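Local coordinates for peptidoglycan-binding domain 1 (Burkholderia, PDB 5NM7), which probably cleaves the glycan strands of bacterial peptidoglycan as a modular phage endolysin, pairing a peptidoglycan-binding domain with a lysozyme-like N-acetylmuramidase domain, at residues 119-124 and 173-178; 185-190 and 215-220. All blocks are in the same frame, centred on the assembly; numbering follows the deposited sequence.

How the contacts relate
Both contacts belong to the N-acetylmuramidase part of the chain, and contact 1 closes along the sequence before contact 2 opens. Their centres lie about 15 Å apart, joined by residues 173-178 and 185-190. The O of T176 is 2.9 Å from the N of G185, a probable hydrogen bond holding the start of strand 176-178 to the first residue after strand 183-184, and OE2 of E174 makes another, also 2.9 Å, with NE1 of W188. F186 packs against I121, so the loop of contact 2 also touches the helix of contact 1. Contact 1 is partly buried, whereas contact 2 lies at the surface, with the F217 side chain about 11 Å from a bound glycine.

Contact 1: 119-124 and 173-178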
loop_
_atom_site.group_PDB
_atom_site.type_symbol
_atom_site.label_atom_id
_atom_site.label_comp_id
_atom_site.label_asym_id
_atom_site.label_seq_id
_atom_site.Cartn_x
_atom_site.Cartn_y
_atom_site.Cartn_z
ATOM N N ARG A 119 12.569 16.021 2.910
ATOM C CA ARG A 119 13.708 16.909 3.114
ATOM C C ARG A 119 13.945 17.272 4.567
ATOM O O ARG A 119 15.090 17.521 4.964
ATOM C CB ARG A 119 13.551 18.180 2.297
ATOM C CG ARG A 119 12.381 19.042 2.690
ATOM C CD ARG A 119 12.318 20.249 1.805
ATOM N NE ARG A 119 11.252 21.138 2.204
ATOM C CZ ARG A 119 10.765 22.128 1.462
ATOM N NH1 ARG A 119 11.286 22.410 0.260
ATOM N NH2 ARG A 119 9.741 22.830 1.924
ATOM N N HIS A 120 12.859 17.317 5.344
ATOM C CA HIS A 120 12.993 17.567 6.801
ATOM C C HIS A 120 13.571 16.385 7.564
ATOM O O HIS A 120 14.271 16.579 8.562
ATOM C CB HIS A 120 11.678 18.091 7.380
ATOM C CG HIS A 120 10.630 17.058 7.546
ATOM N ND1 HIS A 120 9.961 16.491 6.479
ATOM C CD2 HIS A 120 10.121 16.477 8.660
ATOM C CE1 HIS A 120 9.104 15.589 6.933
ATOM N NE2 HIS A 120 9.159 15.591 8.255
ATOM N N ILE A 121 13.335 15.162 7.093
ATOM C CA ILE A 121 13.994 14.008 7.646
ATOM C C ILE A 121 15.450 13.939 7.177
ATOM O O ILE A 121 16.330 13.493 7.929
ATOM C CB ILE A 121 13.249 12.690 7.309
ATOM C CG1 ILE A 121 11.785 12.752 7.784
ATOM C CG2 ILE A 121 13.941 11.492 7.922
ATOM C CD1 ILE A 121 11.609 13.026 9.272
ATOM N N MET A 122 15.720 14.323 5.924
ATOM C CA MET A 122 17.117 14.391 5.465
ATOM C C MET A 122 17.916 15.328 6.381
ATOM O O MET A 122 18.989 14.950 6.864
ATOM C CB MET A 122 17.225 14.904 4.034
ATOM C CG MET A 122 18.662 14.892 3.490
ATOM S SD MET A 122 19.300 13.251 3.275
ATOM C CE MET A 122 20.684 13.563 2.169
ATOM N N TYR A 123 17.372 16.512 6.612
ATOM C CA TYR A 123 17.938 17.479 7.553
ATOM C C TYR A 123 18.301 16.799 8.887
ATOM O O TYR A 123 19.432 16.903 9.386
ATOM C CB TYR A 123 16.941 18.619 7.785
ATOM C CG TYR A 123 17.451 19.676 8.736
ATOM C CD1 TYR A 123 18.470 20.563 8.351
ATOM C CD2 TYR A 123 16.943 19.778 10.031
ATOM C CE1 TYR A 123 18.956 21.533 9.221
ATOM C CE2 TYR A 123 17.421 20.747 10.907
ATOM C CZ TYR A 123 18.421 21.618 10.497
ATOM O OH TYR A 123 18.895 22.579 11.364
ATOM N N ARG A 124 17.344 16.047 9.411
ATOM C CA ARG A 124 17.499 15.344 10.670
ATOM C C ARG A 124 18.602 14.268 10.632
ATOM O O ARG A 124 19.395 14.147 11.576
ATOM C CB ARG A 124 16.153 14.706 11.021
ATOM C CG ARG A 124 15.840 14.567 12.480
ATOM C CD ARG A 124 14.404 14.056 12.663
ATOM N NE ARG A 124 14.423 13.225 13.855
ATOM C CZ ARG A 124 14.408 13.675 15.115
ATOM N NH1 ARG A 124 14.282 14.972 15.393
ATOM N NH2 ARG A 124 14.486 12.801 16.115
ATOM N N LEU A 173 18.322 7.735 1.569
ATOM C CA LEU A 173 17.442 6.546 1.566
ATOM C C LEU A 173 16.666 6.474 2.866
ATOM O O LEU A 173 15.482 6.154 2.864
ATOM C CB LEU A 173 18.225 5.278 1.351
ATOM C CG LEU A 173 19.029 5.175 0.024
ATOM C CD1 LEU A 173 19.877 3.920 0.027
ATOM C CD2 LEU A 173 18.166 5.227 -1.224
ATOM N N GLU A 174 17.339 6.795 3.967
ATOM C CA GLU A 174 16.666 6.899 5.284
ATOM C C GLU A 174 15.553 7.954 5.354
ATOM O O GLU A 174 14.551 7.759 6.063
ATOM C CB GLU A 174 17.728 7.138 6.385
ATOM C CG GLU A 174 18.584 5.915 6.643
ATOM C CD GLU A 174 19.645 6.159 7.720
ATOM O OE1 GLU A 174 19.897 7.327 8.048
ATOM O OE2 GLU A 174 20.163 5.166 8.228
ATOM N N ALA A 175 15.702 9.051 4.601
ATOM C CA ALA A 175 14.771 10.142 4.535
ATOM C C ALA A 175 13.710 9.945 3.437
ATOM O O ALA A 175 13.003 10.908 3.097
ATOM C CB ALA A 175 15.512 11.421 4.242
ATOM N N THR A 176 13.572 8.732 2.932
ATOM C CA THR A 176 12.595 8.457 1.890
ATOM C C THR A 176 11.635 7.378 2.386
ATOM O O THR A 176 12.054 6.459 3.082
ATOM C CB THR A 176 13.317 8.023 0.613
ATOM O OG1 THR A 176 14.161 9.099 0.212
ATOM C CG2 THR A 176 12.325 7.725 -0.512
ATOM N N SER A 177 10.361 7.503 2.023
ATOM C CA SER A 177 9.391 6.411 2.258
ATOM C C SER A 177 9.247 5.502 1.069
ATOM O O SER A 177 9.214 5.976 -0.077
ATOM C CB SER A 177 8.028 6.986 2.645
ATOM O OG SER A 177 7.595 7.973 1.724
ATOM N N TRP A 178 9.077 4.209 1.307
ATOM C CA TRP A 178 9.185 3.199 0.255
ATOM C C TRP A 178 8.011 2.297 0.166
ATOM O O TRP A 178 7.517 1.799 1.170
ATOM C CB TRP A 178 10.402 2.322 0.537
ATOM C CG TRP A 178 11.646 3.119 0.496
ATOM C CD1 TRP A 178 12.212 3.842 1.510
ATOM C CD2 TRP A 178 12.473 3.311 -0.634
ATOM N NE1 TRP A 178 13.315 4.486 1.079
ATOM C CE2 TRP A 178 13.499 4.193 -0.247
ATOM C CE3 TRP A 178 12.424 2.849 -1.950
ATOM C CZ2 TRP A 178 14.507 4.590 -1.107
ATOM C CZ3 TRP A 178 13.413 3.258 -2.807
ATOM C CH2 TRP A 178 14.429 4.125 -2.394
#
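This is a small, apolar helix-to-turn contact in the lysozyme-like N-acetylmuramidase domain, where helix 119-128 packs against the turn between helix 169-174 and strand 176-178. That strand is the middle one of a three-stranded antiparallel sheet. A175, the first residue to leave helical geometry, is the centre of the contact, and its CA comes within 4.9 Å of the CA of M122. A methyl group suits this place because it lies directly on the backbone of the facing helix: CB of A175 is 3.4 Å from the backbone N and 3.9 Å from the CB of M122.

I121 meets the same alanine with one branch. Its CG2 methyl, set anti to the backbone N, touches CA of A175 at 3.7 Å, while CG1 leads away and leans over the rim of one face of the H120 ring. The beta-branched residue thus serves two neighbours at once. M122 meets A175 with its backbone N and CB, while the rest of its side chain, CG anti to the backbone N (chi1 -176°) and bent at chi2, turns to Y117 and A164. E174 adds a polar tie nearby, since its OE1 is hydrogen-bonded to Q125 of the same helix 119-128.

The turn itself is fastened by the carbonyl of L173, which accepts two N-H groups, the backbone N of T176 and the indole of W178. The indole bond is long but nearly straight, NE1 of W178 to O of L173 at 3.3 Å with an N-H...O angle of 171°, and the oxygen lies in the indole plane.

Contact 2: 185-190 and 215-220; sequences GFHWKA and VRFVLA
H187 presents one face of its imidazole to the edge of the F217 ring, a T-shaped (edge-to-face) aromatic pair with planes at 85° and centroids 4.9 Å apart. The phenyl corner CE2 does the touching. It stands over the imidazole but displaced toward its rim, 3.4 Å from NE2 of H187 and 3.6 Å from CE1 of H187, with CD2 of the phenyl somewhat farther off. NE2 in turn lies close to the phenyl plane, at the ring's edge.

The CG of F217 is anti to the backbone N (chi1 179°), which carries the ring across from its helix to the loop. The CB of H187 already points toward that helix, and chi1 of -70°, with CG anti to the carbonyl carbon, helps turn the imidazole face to F217. A single carbon, CE1 of F186, sits over the opposite face near its rim. A flat aromatic ring suits this partly exposed place because it can take carbon on both faces.

Farther along, small side chains suit the exposed edge, where CB of A220 only grazes O of A190 at 4.5 Å.

The pair thus joins the loop that follows strand 183-184 to the C-terminal part of helix 207-219, with M224 of helix 222-229 also packing on F217 and helix 77-87 meeting V215 and L219.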
loop_
_atom_site.group_PDB
_atom_site.type_symbol
_atom_site.label_atom_id
_atom_site.label_comp_id
_atom_site.label_asym_id
_atom_site.label_seq_id
_atom_site.Cartn_x
_atom_site.Cartn_y
_atom_site.Cartn_z
ATOM N N GLY A 185 12.687 4.835 5.344
ATOM C CA GLY A 185 13.917 4.111 5.320
ATOM C C GLY A 185 14.677 4.129 6.666
ATOM O O GLY A 185 15.361 3.162 6.970
ATOM N N PHE A 186 14.509 5.186 7.455
ATOM C CA PHE A 186 15.227 5.266 8.731
ATOM C C PHE A 186 14.815 4.194 9.745
ATOM O O PHE A 186 15.533 3.978 10.757
ATOM C CB PHE A 186 15.156 6.653 9.341
ATOM C CG PHE A 186 13.798 7.087 9.825
ATOM C CD1 PHE A 186 13.235 6.555 10.987
ATOM C CD2 PHE A 186 13.098 8.070 9.155
ATOM C CE1 PHE A 186 11.985 6.982 11.425
ATOM C CE2 PHE A 186 11.860 8.506 9.584
ATOM C CZ PHE A 186 11.300 7.962 10.722
ATOM N N HIS A 187 13.718 3.504 9.491
ATOM C CA HIS A 187 13.331 2.350 10.307
ATOM C C HIS A 187 14.136 1.083 10.046
ATOM O O HIS A 187 13.904 0.081 10.702
ATOM C CB HIS A 187 11.812 2.076 10.171
ATOM C CG HIS A 187 10.957 3.110 10.819
ATOM N ND1 HIS A 187 10.782 3.185 12.189
ATOM C CD2 HIS A 187 10.246 4.127 10.293
ATOM C CE1 HIS A 187 10.011 4.213 12.474
ATOM N NE2 HIS A 187 9.657 4.797 11.341
ATOM N N TRP A 188 15.034 1.065 9.040
ATOM C CA TRP A 188 15.684 -0.202 8.620
ATOM C C TRP A 188 16.291 -0.989 9.787
ATOM O O TRP A 188 16.140 -2.207 9.875
ATOM C CB TRP A 188 16.721 0.037 7.541
ATOM C CG TRP A 188 17.898 0.783 8.009
ATOM C CD1 TRP A 188 18.137 2.097 7.878
ATOM C CD2 TRP A 188 19.071 0.225 8.644
ATOM N NE1 TRP A 188 19.364 2.419 8.420
ATOM C CE2 TRP A 188 19.945 1.275 8.897
ATOM C CE3 TRP A 188 19.435 -1.074 9.038
ATOM C CZ2 TRP A 188 21.194 1.087 9.539
ATOM C CZ3 TRP A 188 20.643 -1.254 9.735
ATOM C CH2 TRP A 188 21.517 -0.172 9.938
ATOM N N LYS A 189 16.930 -0.263 10.704
ATOM C CA LYS A 189 17.617 -0.878 11.839
ATOM C C LYS A 189 16.633 -1.442 12.858
ATOM O O LYS A 189 16.733 -2.614 13.224
ATOM C CB LYS A 189 18.571 0.099 12.501
ATOM C CG LYS A 189 19.606 -0.613 13.378
ATOM C CD LYS A 189 20.591 0.371 13.983
ATOM C CE LYS A 189 21.645 -0.382 14.770
ATOM N NZ LYS A 189 22.682 0.521 15.308
ATOM N N ALA A 190 15.678 -0.623 13.255
ATOM C CA ALA A 190 14.576 -1.030 14.136
ATOM C C ALA A 190 13.826 -2.232 13.629
ATOM O O ALA A 190 13.313 -3.016 14.432
ATOM C CB ALA A 190 13.603 0.115 14.348
ATOM N N VAL A 215 4.638 -5.047 8.040
ATOM C CA VAL A 215 4.465 -6.020 9.136
ATOM C C VAL A 215 5.514 -5.763 10.216
ATOM O O VAL A 215 5.190 -5.667 11.416
ATOM C CB VAL A 215 4.553 -7.452 8.610
ATOM C CG1 VAL A 215 4.711 -8.462 9.726
ATOM C CG2 VAL A 215 3.309 -7.766 7.788
ATOM N N ARG A 216 6.772 -5.649 9.804
ATOM C CA ARG A 216 7.838 -5.376 10.792
ATOM C C ARG A 216 7.631 -4.062 11.520
ATOM O O ARG A 216 7.904 -3.979 12.726
ATOM C CB ARG A 216 9.211 -5.438 10.152
ATOM C CG ARG A 216 9.562 -6.816 9.587
ATOM C CD ARG A 216 10.898 -6.709 8.876
ATOM N NE ARG A 216 11.308 -7.960 8.241
ATOM C CZ ARG A 216 12.571 -8.254 7.895
ATOM N NH1 ARG A 216 13.563 -7.413 8.151
ATOM N NH2 ARG A 216 12.833 -9.424 7.293
ATOM N N PHE A 217 7.177 -3.036 10.797
ATOM C CA PHE A 217 6.928 -1.713 11.334
ATOM C C PHE A 217 5.896 -1.773 12.438
ATOM O O PHE A 217 6.094 -1.205 13.522
ATOM C CB PHE A 217 6.463 -0.779 10.240
ATOM C CG PHE A 217 6.162 0.604 10.698
ATOM C CD1 PHE A 217 4.852 1.007 10.849
ATOM C CD2 PHE A 217 7.169 1.536 10.922
ATOM C CE1 PHE A 217 4.582 2.297 11.240
ATOM C CE2 PHE A 217 6.905 2.829 11.324
ATOM C CZ PHE A 217 5.580 3.217 11.489
ATOM N N VAL A 218 4.836 -2.514 12.172
ATOM C CA VAL A 218 3.759 -2.671 13.153
ATOM C C VAL A 218 4.249 -3.495 14.342
ATOM O O VAL A 218 3.983 -3.132 15.500
ATOM C CB VAL A 218 2.499 -3.250 12.539
ATOM C CG1 VAL A 218 1.427 -3.447 13.591
ATOM C CG2 VAL A 218 1.959 -2.288 11.472
ATOM N N LEU A 219 4.965 -4.575 14.068
ATOM C CA LEU A 219 5.529 -5.408 15.133
ATOM C C LEU A 219 6.449 -4.626 16.060
ATOM O O LEU A 219 6.534 -4.945 17.261
ATOM C CB LEU A 219 6.235 -6.633 14.572
ATOM C CG LEU A 219 5.385 -7.757 13.982
ATOM C CD1 LEU A 219 6.212 -8.807 13.290
ATOM C CD2 LEU A 219 4.487 -8.401 15.028
ATOM N N ALA A 220 7.139 -3.626 15.523
ATOM C CA ALA A 220 8.046 -2.781 16.302
ATOM C C ALA A 220 7.365 -1.760 17.204
ATOM O O ALA A 220 8.033 -1.170 18.056
ATOM C CB ALA A 220 9.019 -2.075 15.367
#